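Local coordinates for protein 4-alpha-glucanotransferase (Aquifex aeolicus, PDB 1TZ7) that belongs to the 4-alpha-glucanotransferase (amylomaltase) family of enzymes and is built round a barrel of eight parallel strands, at residues V437-I442 with K491-K496; I455-L460 with E485-K490; N465-N470 with W479-K484. One frame throughout, in Å; residues are numbered along the deposited sequence.

Contact 1. Residues V437-I442 with K491-K496; sequences VNEELI and KEFIKK
Glu439 and Phe493 join two outer helices of the beta/alpha barrel, 437-447 and 491-500. The touch is made at the edge of the phenyl ring. Glu439 CG lies near the ring plane, 3.9 Å from Phe493 CZ, and Glu439 CD is 4.0 Å from Phe493 CE2. CG and the carboxylate carbon CD thus lie along the CE2-CZ edge. The first torsion of the glutamate explains this: CG is anti to the backbone N (chi1 -175°) and the chain runs on extended. The carboxylate plane is turned 74° from the ring plane. OE1 of Glu439 has a weak, long ion pair with Arg443, one turn further along its own helix.

The second touch is apolar and loose. Ile442 CG2 comes to 4.5 Å from Ile494 CD1. The CB of Ile442 points at the other helix. The end of the Ile494 side chain, CD1, comes nearer than its CB does. The backbones stay well apart: the nearest CA atoms, those of Glu439 and Ile494, are 9.4 Å from each other. The two segments bury 139 Å² between them.

Other elements pack around the pair. Ile455 of strand 452-456 lies against both isoleucines. Ile494 also rests on Cys56 of helix 44-56 and on Phe58, while helices 409-414 and 418-428 border helix 437-447, through Val437 on Phe413 and Leu441 on Leu424.

Contact 2. Residues I455-L460 with E485-K490; sequences IQMQDL and EDYTQK
Met457 reaches Tyr487 with the last atom of its side chain. Its CB and CG both lie against Trp481 CH2, with CG anti to the backbone N (chi1 -174°). The chain then bends at chi2 (65°), SD passes Leu460 CD1, and the methyl CE arrives at the tyrosine. CE lies 3.4 Å from both Tyr487 CB and Tyr487 CG, and 3.6 Å from Tyr487 CD2. It approaches the root of the ring obliquely, and the two side chains cross at about a right angle. CE also touches Ile483.

Leu460 and Lys490 make the second touch, sliding past each other in opposite directions. Leu460 CD2 is 3.9 Å from Lys490 CB. The lysine chain then bends and passes the backbone of Leu460, with Lys490 CE 3.8 Å from Leu460 O. The end of the lysine leads away.

Segment 485-490 is shaped from within. Asp486 OD1 accepts from Thr488 N at 3.2 Å, which makes an Asx turn, and also from Thr488 OG1 at 2.6 Å. Asp486 OD2 accepts from Gln489 NE2. CG2 of Thr488 lies over one face of the Tyr487 ring, toward its rim. Phe52 of helix 44-56 meets this ring edge-to-face and also touches Leu460.

The chemistry across the contact is thus mostly apolar, apart from the backbone O of Leu460, past which the lysine methylenes run. Methyl, methylene and ring carbons hold helix 457-460 to the turn before helix 491-500, while the polar groups of Asp486, Thr488 and Gln489 bond to one another around the 3-10 segment 487-489.

Contact 3. Residues N465-N470 with W479-K484; sequences NEARMN and WRWRIK
With chi1 at 179°, Asn470 sends its CG anti to the backbone N and lays its amide over the indole of Trp479. The tryptophan CG lies beside its own backbone N (chi1 -40°). The two side chains lie side by side, pointing the same way. Amide and ring planes are 11° apart and stacked, with Asn470 OD1 over the ring system, offset toward the rim. Asn470 CB sits over the six-membered ring, 3.7 Å from its centroid, as a CH-pi contact. Asn470 CG is 3.4 Å from Trp479 CZ2. The amide ND2 is hydrogen-bonded to Asp405 OD1, which should fix its rotation.

The backbones join beside this stack. Trp479 N gives a nearly straight hydrogen bond to Met469 O, 2.8 Å long. The bent chain of Met469 lies across Trp479, its SD 3.8 Å from Trp479 CA and 4.1 Å from Trp481 CB. Ala467 CB covers a face of the Trp481 indole, 3.4 Å from Trp481 NE1. Within 465-470, Arg468 NE reaches Asn470 O at 2.9 Å from above the carbonyl plane.

The end of Arg480 leads away from 465-470 to a salt bridge with Glu118. Both segments belong to the loop between helices 457-460 and 491-500, and Trp481 packs on Met457 and Gln458 of the first. One short, straight backbone bond, an asparagine amide over one indole, an alanine methyl over another and methionine packing hold the two segments together in a buried place.

How the contacts relate
Contact 3 is nested inside the loop closed by contact 2, and contact 2 inside that closed by contact 1. Contact 2 has its centre about 10 Å from that of contact 1 and about 12 Å from that of contact 3. Contacts 1 and 3 have centres about 20 Å apart and nearest atoms about 9 Å apart. Helix 437-447 leads to strand 452-456, the last of the barrel, and helix 457-460 follows directly. The loop after it runs through both segments of contact 3 and then 485-490 before helix 491-500 begins. Asn438 touches Asp459, and Gln458 NE2 probably bonds to Ala467 O. The C-terminal part thus packs on this strand and the short helix after it.

Contact 1. Residues V437-I442 with K491-K496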
loop_
_atom_site.group_PDB
_atom_site.type_symbol
_atom_site.label_atom_id
_atom_site.label_comp_id
_atom_site.label_asym_id
_atom_site.label_seq_id
_atom_site.Cartn_x
_atom_site.Cartn_y
_atom_site.Cartn_z
ATOM N N VAL A 437 23.109 -13.844 7.889
ATOM C CA VAL A 437 23.032 -13.054 6.655
ATOM C C VAL A 437 22.193 -11.795 6.842
ATOM O O VAL A 437 22.560 -10.726 6.364
ATOM C CB VAL A 437 22.445 -13.881 5.480
ATOM C CG1 VAL A 437 22.218 -12.987 4.252
ATOM C CG2 VAL A 437 23.362 -15.031 5.133
ATOM N N ASN A 438 21.065 -11.927 7.534
ATOM C CA ASN A 438 20.179 -10.787 7.781
ATOM C C ASN A 438 20.914 -9.641 8.453
ATOM O O ASN A 438 20.805 -8.503 8.036
ATOM C CB ASN A 438 18.989 -11.207 8.649
ATOM C CG ASN A 438 17.728 -11.426 7.842
ATOM O OD1 ASN A 438 17.308 -10.561 7.072
ATOM N ND2 ASN A 438 17.119 -12.583 8.011
ATOM N N GLU A 439 21.666 -9.957 9.496
ATOM C CA GLU A 439 22.411 -8.948 10.239
ATOM C C GLU A 439 23.432 -8.250 9.338
ATOM O O GLU A 439 23.574 -7.031 9.380
ATOM C CB GLU A 439 23.123 -9.590 11.426
ATOM C CG GLU A 439 23.823 -8.602 12.341
ATOM C CD GLU A 439 24.647 -9.283 13.416
ATOM O OE1 GLU A 439 25.647 -8.688 13.860
ATOM O OE2 GLU A 439 24.295 -10.417 13.817
ATOM N N GLU A 440 24.141 -9.035 8.528
ATOM C CA GLU A 440 25.200 -8.501 7.670
ATOM C C GLU A 440 24.633 -7.545 6.630
ATOM O O GLU A 440 25.248 -6.515 6.316
ATOM C CB GLU A 440 25.958 -9.641 6.975
ATOM C CG GLU A 440 27.438 -9.703 7.312
ATOM C CD GLU A 440 27.696 -9.712 8.803
ATOM O OE1 GLU A 440 28.067 -8.652 9.349
ATOM O OE2 GLU A 440 27.527 -10.777 9.428
ATOM N N LEU A 441 23.458 -7.876 6.102
ATOM C CA LEU A 441 22.848 -7.083 5.044
ATOM C C LEU A 441 22.129 -5.879 5.607
ATOM O O LEU A 441 22.033 -4.851 4.950
ATOM C CB LEU A 441 21.878 -7.943 4.217
ATOM C CG LEU A 441 22.521 -9.084 3.404
ATOM C CD1 LEU A 441 21.660 -9.456 2.214
ATOM C CD2 LEU A 441 23.922 -8.715 2.948
ATOM N N ILE A 442 21.618 -6.003 6.830
ATOM C CA ILE A 442 21.081 -4.852 7.542
ATOM C C ILE A 442 22.182 -3.805 7.745
ATOM O O ILE A 442 21.972 -2.628 7.497
ATOM C CB ILE A 442 20.476 -5.280 8.898
ATOM C CG1 ILE A 442 19.106 -5.941 8.681
ATOM C CG2 ILE A 442 20.326 -4.072 9.828
ATOM C CD1 ILE A 442 18.638 -6.789 9.855
ATOM N N LYS A 491 15.050 -5.268 20.501
ATOM C CA LYS A 491 15.165 -3.815 20.609
ATOM C C LYS A 491 16.600 -3.362 20.915
ATOM O O LYS A 491 17.079 -2.398 20.333
ATOM C CB LYS A 491 14.155 -3.250 21.646
ATOM C CG LYS A 491 14.681 -3.114 23.080
ATOM C CD LYS A 491 15.004 -1.653 23.423
ATOM C CE LYS A 491 15.148 -1.449 24.930
ATOM N NZ LYS A 491 15.924 -0.221 25.257
ATOM N N GLU A 492 17.282 -4.067 21.812
ATOM C CA GLU A 492 18.638 -3.672 22.221
ATOM C C GLU A 492 19.628 -3.876 21.075
ATOM O O GLU A 492 20.543 -3.078 20.882
ATOM C CB GLU A 492 19.088 -4.470 23.451
ATOM C CG GLU A 492 19.874 -3.648 24.462
ATOM C CD GLU A 492 19.045 -2.532 25.080
ATOM O OE1 GLU A 492 19.273 -1.352 24.729
ATOM O OE2 GLU A 492 18.166 -2.836 25.915
ATOM N N PHE A 493 19.429 -4.946 20.318
ATOM C CA PHE A 493 20.288 -5.258 19.187
ATOM C C PHE A 493 20.145 -4.192 18.082
ATOM O O PHE A 493 21.135 -3.632 17.621
ATOM C CB PHE A 493 19.955 -6.665 18.647
ATOM C CG PHE A 493 20.296 -6.861 17.197
ATOM C CD1 PHE A 493 19.295 -6.842 16.224
ATOM C CD2 PHE A 493 21.611 -7.076 16.799
ATOM C CE1 PHE A 493 19.605 -7.028 14.876
ATOM C CE2 PHE A 493 21.925 -7.262 15.455
ATOM C CZ PHE A 493 20.914 -7.237 14.494
ATOM N N ILE A 494 18.913 -3.909 17.680
ATOM C CA ILE A 494 18.679 -3.004 16.556
ATOM C C ILE A 494 18.928 -1.534 16.949
ATOM O O ILE A 494 19.425 -0.754 16.150
ATOM C CB ILE A 494 17.244 -3.187 15.987
ATOM C CG1 ILE A 494 17.113 -2.487 14.624
ATOM C CG2 ILE A 494 16.210 -2.635 16.945
ATOM C CD1 ILE A 494 17.993 -3.078 13.530
ATOM N N LYS A 495 18.588 -1.178 18.184
ATOM C CA LYS A 495 18.870 0.169 18.702
ATOM C C LYS A 495 20.359 0.476 18.610
ATOM O O LYS A 495 20.753 1.542 18.135
ATOM C CB LYS A 495 18.397 0.299 20.156
ATOM C CG LYS A 495 18.587 1.696 20.756
ATOM C CD LYS A 495 18.048 1.767 22.188
ATOM C CE LYS A 495 18.206 3.168 22.780
ATOM N NZ LYS A 495 18.232 3.147 24.269
ATOM N N LYS A 496 21.180 -0.468 19.065
ATOM C CA LYS A 496 22.633 -0.332 18.993
ATOM C C LYS A 496 23.090 -0.091 17.554
ATOM O O LYS A 496 23.925 0.764 17.297
ATOM C CB LYS A 496 23.309 -1.593 19.543
ATOM C CG LYS A 496 24.806 -1.442 19.785
ATOM C CD LYS A 496 25.186 -1.876 21.192
ATOM C CE LYS A 496 26.650 -1.622 21.471
ATOM N NZ LYS A 496 26.915 -0.198 21.824
#

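Contact 2. Residues I455-L460 with E485-K490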
loop_
_atom_site.group_PDB
_atom_site.type_symbol
_atom_site.label_atom_id
_atom_site.label_comp_id
_atom_site.label_asym_id
_atom_site.label_seq_id
_atom_site.Cartn_x
_atom_site.Cartn_y
_atom_site.Cartn_z
ATOM N N ILE A 455 14.052 -1.539 6.841
ATOM C CA ILE A 455 14.160 -2.982 7.057
ATOM C C ILE A 455 12.763 -3.595 7.045
ATOM O O ILE A 455 11.898 -3.168 7.792
ATOM C CB ILE A 455 14.826 -3.259 8.428
ATOM C CG1 ILE A 455 16.151 -2.493 8.552
ATOM C CG2 ILE A 455 15.055 -4.750 8.623
ATOM C CD1 ILE A 455 16.649 -2.367 9.975
ATOM N N GLN A 456 12.546 -4.607 6.206
ATOM C CA GLN A 456 11.315 -5.386 6.296
ATOM C C GLN A 456 11.293 -6.146 7.619
ATOM O O GLN A 456 12.302 -6.698 8.038
ATOM C CB GLN A 456 11.165 -6.362 5.111
ATOM C CG GLN A 456 9.694 -6.724 4.828
ATOM C CD GLN A 456 9.508 -7.728 3.688
ATOM O OE1 GLN A 456 8.374 -8.012 3.292
ATOM N NE2 GLN A 456 10.606 -8.263 3.170
ATOM N N MET A 457 10.138 -6.159 8.271
ATOM C CA MET A 457 10.031 -6.699 9.625
ATOM C C MET A 457 10.516 -8.145 9.669
ATOM O O MET A 457 11.169 -8.550 10.618
ATOM C CB MET A 457 8.588 -6.612 10.126
ATOM C CG MET A 457 8.413 -7.024 11.583
ATOM S SD MET A 457 9.255 -5.895 12.723
ATOM C CE MET A 457 8.538 -6.394 14.272
ATOM N N GLN A 458 10.198 -8.909 8.621
ATOM C CA GLN A 458 10.580 -10.328 8.544
ATOM C C GLN A 458 12.099 -10.511 8.609
ATOM O O GLN A 458 12.588 -11.527 9.113
ATOM C CB GLN A 458 10.049 -10.955 7.242
ATOM C CG GLN A 458 8.533 -11.107 7.192
ATOM C CD GLN A 458 7.855 -9.966 6.448
ATOM O OE1 GLN A 458 8.168 -8.804 6.676
ATOM N NE2 GLN A 458 6.934 -10.301 5.558
ATOM N N ASP A 459 12.838 -9.536 8.085
ATOM C CA ASP A 459 14.304 -9.565 8.131
ATOM C C ASP A 459 14.815 -9.275 9.543
ATOM O O ASP A 459 15.764 -9.907 10.014
ATOM C CB ASP A 459 14.891 -8.551 7.148
ATOM C CG ASP A 459 14.586 -8.894 5.700
ATOM O OD1 ASP A 459 14.274 -10.074 5.413
ATOM O OD2 ASP A 459 14.633 -8.052 4.782
ATOM N N LEU A 460 14.179 -8.317 10.210
ATOM C CA LEU A 460 14.484 -8.021 11.609
ATOM C C LEU A 460 14.305 -9.269 12.473
ATOM O O LEU A 460 15.068 -9.501 13.415
ATOM C CB LEU A 460 13.573 -6.902 12.124
ATOM C CG LEU A 460 14.187 -5.868 13.079
ATOM C CD1 LEU A 460 13.081 -5.106 13.798
ATOM C CD2 LEU A 460 15.129 -6.509 14.082
ATOM N N GLU A 485 5.588 -13.610 17.259
ATOM C CA GLU A 485 6.560 -13.650 18.358
ATOM C C GLU A 485 6.684 -12.275 19.017
ATOM O O GLU A 485 6.189 -11.282 18.491
ATOM C CB GLU A 485 7.934 -14.108 17.834
ATOM C CG GLU A 485 8.632 -13.084 16.929
ATOM C CD GLU A 485 9.796 -13.681 16.147
ATOM O OE1 GLU A 485 10.956 -13.525 16.590
ATOM O OE2 GLU A 485 9.550 -14.299 15.091
ATOM N N ASP A 486 7.350 -12.229 20.171
ATOM C CA ASP A 486 7.640 -10.959 20.846
ATOM C C ASP A 486 8.814 -10.254 20.166
ATOM O O ASP A 486 9.976 -10.521 20.474
ATOM C CB ASP A 486 7.955 -11.195 22.332
ATOM C CG ASP A 486 8.175 -9.884 23.108
ATOM O OD1 ASP A 486 7.990 -8.793 22.522
ATOM O OD2 ASP A 486 8.534 -9.857 24.297
ATOM N N TYR A 487 8.496 -9.351 19.243
ATOM C CA TYR A 487 9.509 -8.676 18.433
ATOM C C TYR A 487 10.300 -7.623 19.224
ATOM O O TYR A 487 11.324 -7.139 18.750
ATOM C CB TYR A 487 8.858 -8.011 17.209
ATOM C CG TYR A 487 7.815 -6.974 17.558
ATOM C CD1 TYR A 487 6.480 -7.326 17.692
ATOM C CD2 TYR A 487 8.166 -5.643 17.756
ATOM C CE1 TYR A 487 5.516 -6.384 18.013
ATOM C CE2 TYR A 487 7.209 -4.690 18.079
ATOM C CZ TYR A 487 5.882 -5.072 18.206
ATOM O OH TYR A 487 4.917 -4.139 18.525
ATOM N N THR A 488 9.823 -7.269 20.422
ATOM C CA THR A 488 10.479 -6.215 21.227
ATOM C C THR A 488 11.765 -6.715 21.896
ATOM O O THR A 488 12.547 -5.919 22.415
ATOM C CB THR A 488 9.512 -5.645 22.308
ATOM O OG1 THR A 488 9.180 -6.658 23.263
ATOM C CG2 THR A 488 8.171 -5.240 21.702
ATOM N N GLN A 489 11.978 -8.033 21.881
ATOM C CA GLN A 489 13.248 -8.614 22.342
ATOM C C GLN A 489 14.412 -8.188 21.434
ATOM O O GLN A 489 15.571 -8.221 21.842
ATOM C CB GLN A 489 13.159 -10.148 22.378
ATOM C CG GLN A 489 12.103 -10.700 23.333
ATOM C CD GLN A 489 12.229 -10.138 24.736
ATOM O OE1 GLN A 489 13.270 -10.283 25.377
ATOM N NE2 GLN A 489 11.168 -9.496 25.218
ATOM N N LYS A 490 14.087 -7.789 20.205
ATOM C CA LYS A 490 15.098 -7.372 19.232
ATOM C C LYS A 490 15.577 -5.926 19.467
ATOM O O LYS A 490 16.409 -5.426 18.725
ATOM C CB LYS A 490 14.542 -7.497 17.805
ATOM C CG LYS A 490 14.081 -8.906 17.427
ATOM C CD LYS A 490 15.258 -9.848 17.247
ATOM C CE LYS A 490 14.800 -11.222 16.794
ATOM N NZ LYS A 490 15.724 -12.289 17.247
#

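Contact 3. Residues N465-N470 with W479-K484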
loop_
_atom_site.group_PDB
_atom_site.type_symbol
_atom_site.label_atom_id
_atom_site.label_comp_id
_atom_site.label_asym_id
_atom_site.label_seq_id
_atom_site.Cartn_x
_atom_site.Cartn_y
_atom_site.Cartn_z
ATOM N N ASN A 465 11.345 -18.149 3.940
ATOM C CA ASN A 465 10.374 -18.070 2.843
ATOM C C ASN A 465 8.925 -18.213 3.315
ATOM O O ASN A 465 8.003 -17.752 2.647
ATOM C CB ASN A 465 10.672 -19.156 1.799
ATOM C CG ASN A 465 11.946 -18.885 1.023
ATOM O OD1 ASN A 465 12.871 -19.703 1.015
ATOM N ND2 ASN A 465 12.003 -17.738 0.368
ATOM N N GLU A 466 8.736 -18.864 4.461
ATOM C CA GLU A 466 7.399 -19.065 5.023
ATOM C C GLU A 466 6.726 -17.730 5.409
ATOM O O GLU A 466 5.502 -17.649 5.481
ATOM C CB GLU A 466 7.465 -20.011 6.246
ATOM C CG GLU A 466 7.820 -19.329 7.578
ATOM C CD GLU A 466 9.318 -19.093 7.755
ATOM O OE1 GLU A 466 9.720 -18.622 8.840
ATOM O OE2 GLU A 466 10.088 -19.379 6.817
ATOM N N ALA A 467 7.537 -16.696 5.647
ATOM C CA ALA A 467 7.023 -15.392 6.089
ATOM C C ALA A 467 6.926 -14.387 4.928
ATOM O O ALA A 467 6.757 -13.193 5.149
ATOM C CB ALA A 467 7.904 -14.831 7.195
ATOM N N ARG A 468 7.031 -14.881 3.700
ATOM C CA ARG A 468 6.893 -14.028 2.521
ATOM C C ARG A 468 5.476 -13.438 2.447
ATOM O O ARG A 468 4.487 -14.161 2.541
ATOM C CB ARG A 468 7.189 -14.826 1.254
ATOM C CG ARG A 468 7.248 -13.985 -0.000
ATOM C CD ARG A 468 7.753 -14.741 -1.235
ATOM N NE ARG A 468 7.763 -13.885 -2.416
ATOM C CZ ARG A 468 8.348 -14.196 -3.562
ATOM N NH1 ARG A 468 8.981 -15.352 -3.701
ATOM N NH2 ARG A 468 8.301 -13.346 -4.577
ATOM N N MET A 469 5.392 -12.131 2.279
ATOM C CA MET A 469 4.111 -11.447 2.260
ATOM C C MET A 469 3.372 -11.717 0.947
ATOM O O MET A 469 2.223 -12.141 0.956
ATOM C CB MET A 469 4.308 -9.937 2.456
ATOM C CG MET A 469 3.025 -9.174 2.745
ATOM S SD MET A 469 2.160 -9.762 4.242
ATOM C CE MET A 469 1.247 -8.267 4.701
ATOM N N ASN A 470 4.042 -11.477 -0.180
ATOM C CA ASN A 470 3.408 -11.648 -1.502
ATOM C C ASN A 470 4.332 -12.287 -2.529
ATOM O O ASN A 470 5.533 -11.999 -2.574
ATOM C CB ASN A 470 2.903 -10.303 -2.036
ATOM C CG ASN A 470 2.254 -10.424 -3.418
ATOM O OD1 ASN A 470 1.312 -11.187 -3.606
ATOM N ND2 ASN A 470 2.766 -9.662 -4.384
ATOM N N TRP A 479 -0.482 -11.968 1.435
ATOM C CA TRP A 479 -0.913 -10.902 2.347
ATOM C C TRP A 479 -1.356 -11.442 3.694
ATOM O O TRP A 479 -2.070 -10.764 4.441
ATOM C CB TRP A 479 -2.036 -10.067 1.716
ATOM C CG TRP A 479 -1.827 -9.798 0.266
ATOM C CD1 TRP A 479 -2.519 -10.337 -0.774
ATOM C CD2 TRP A 479 -0.855 -8.928 -0.310
ATOM N NE1 TRP A 479 -2.039 -9.854 -1.967
ATOM C CE2 TRP A 479 -1.014 -8.989 -1.712
ATOM C CE3 TRP A 479 0.145 -8.097 0.213
ATOM C CZ2 TRP A 479 -0.219 -8.251 -2.592
ATOM C CZ3 TRP A 479 0.931 -7.365 -0.662
ATOM C CH2 TRP A 479 0.744 -7.448 -2.051
ATOM N N ARG A 480 -0.919 -12.653 4.018
ATOM C CA ARG A 480 -1.419 -13.347 5.181
ATOM C C ARG A 480 -0.434 -13.321 6.369
ATOM O O ARG A 480 -0.833 -13.570 7.499
ATOM C CB ARG A 480 -1.778 -14.796 4.816
ATOM C CG ARG A 480 -2.827 -14.901 3.661
ATOM C CD ARG A 480 -3.584 -16.230 3.596
ATOM N NE ARG A 480 -4.776 -16.186 4.350
ATOM C CZ ARG A 480 -6.040 -16.316 3.924
ATOM N NH1 ARG A 480 -6.951 -16.298 4.849
ATOM N NH2 ARG A 480 -6.414 -16.378 2.636
ATOM N N TRP A 481 0.841 -13.020 6.115
ATOM C CA TRP A 481 1.853 -13.140 7.175
ATOM C C TRP A 481 1.574 -12.188 8.319
ATOM O O TRP A 481 1.262 -11.022 8.103
ATOM C CB TRP A 481 3.265 -12.880 6.659
ATOM C CG TRP A 481 4.272 -12.921 7.788
ATOM C CD1 TRP A 481 4.751 -14.037 8.420
ATOM C CD2 TRP A 481 4.883 -11.803 8.441
ATOM N NE1 TRP A 481 5.634 -13.679 9.413
ATOM C CE2 TRP A 481 5.735 -12.314 9.447
ATOM C CE3 TRP A 481 4.808 -10.410 8.274
ATOM C CZ2 TRP A 481 6.499 -11.488 10.274
ATOM C CZ3 TRP A 481 5.568 -9.599 9.097
ATOM C CH2 TRP A 481 6.401 -10.142 10.085
ATOM N N ARG A 482 1.707 -12.693 9.542
ATOM C CA ARG A 482 1.621 -11.861 10.738
ATOM C C ARG A 482 2.765 -12.168 11.687
ATOM O O ARG A 482 3.288 -13.288 11.714
ATOM C CB ARG A 482 0.289 -12.100 11.459
ATOM C CG ARG A 482 -0.940 -11.778 10.632
ATOM C CD ARG A 482 -2.102 -11.227 11.448
ATOM N NE ARG A 482 -2.647 -12.218 12.372
ATOM C CZ ARG A 482 -3.186 -11.928 13.557
ATOM N NH1 ARG A 482 -3.653 -12.900 14.320
ATOM N NH2 ARG A 482 -3.257 -10.667 13.979
ATOM N N ILE A 483 3.147 -11.172 12.469
ATOM C CA ILE A 483 4.018 -11.377 13.616
ATOM C C ILE A 483 3.368 -12.348 14.585
ATOM O O ILE A 483 2.200 -12.182 14.946
ATOM C CB ILE A 483 4.290 -10.017 14.328
ATOM C CG1 ILE A 483 5.069 -9.077 13.405
ATOM C CG2 ILE A 483 5.054 -10.235 15.624
ATOM C CD1 ILE A 483 4.959 -7.596 13.799
ATOM N N LYS A 484 4.130 -13.367 15.004
ATOM C CA LYS A 484 3.647 -14.366 15.966
ATOM C C LYS A 484 4.496 -14.375 17.256
ATOM O O LYS A 484 4.162 -15.067 18.218
ATOM C CB LYS A 484 3.675 -15.769 15.338
ATOM C CG LYS A 484 2.772 -15.934 14.124
ATOM C CD LYS A 484 3.065 -17.249 13.388
ATOM C CE LYS A 484 2.742 -17.146 11.902
ATOM N NZ LYS A 484 3.713 -16.279 11.170
#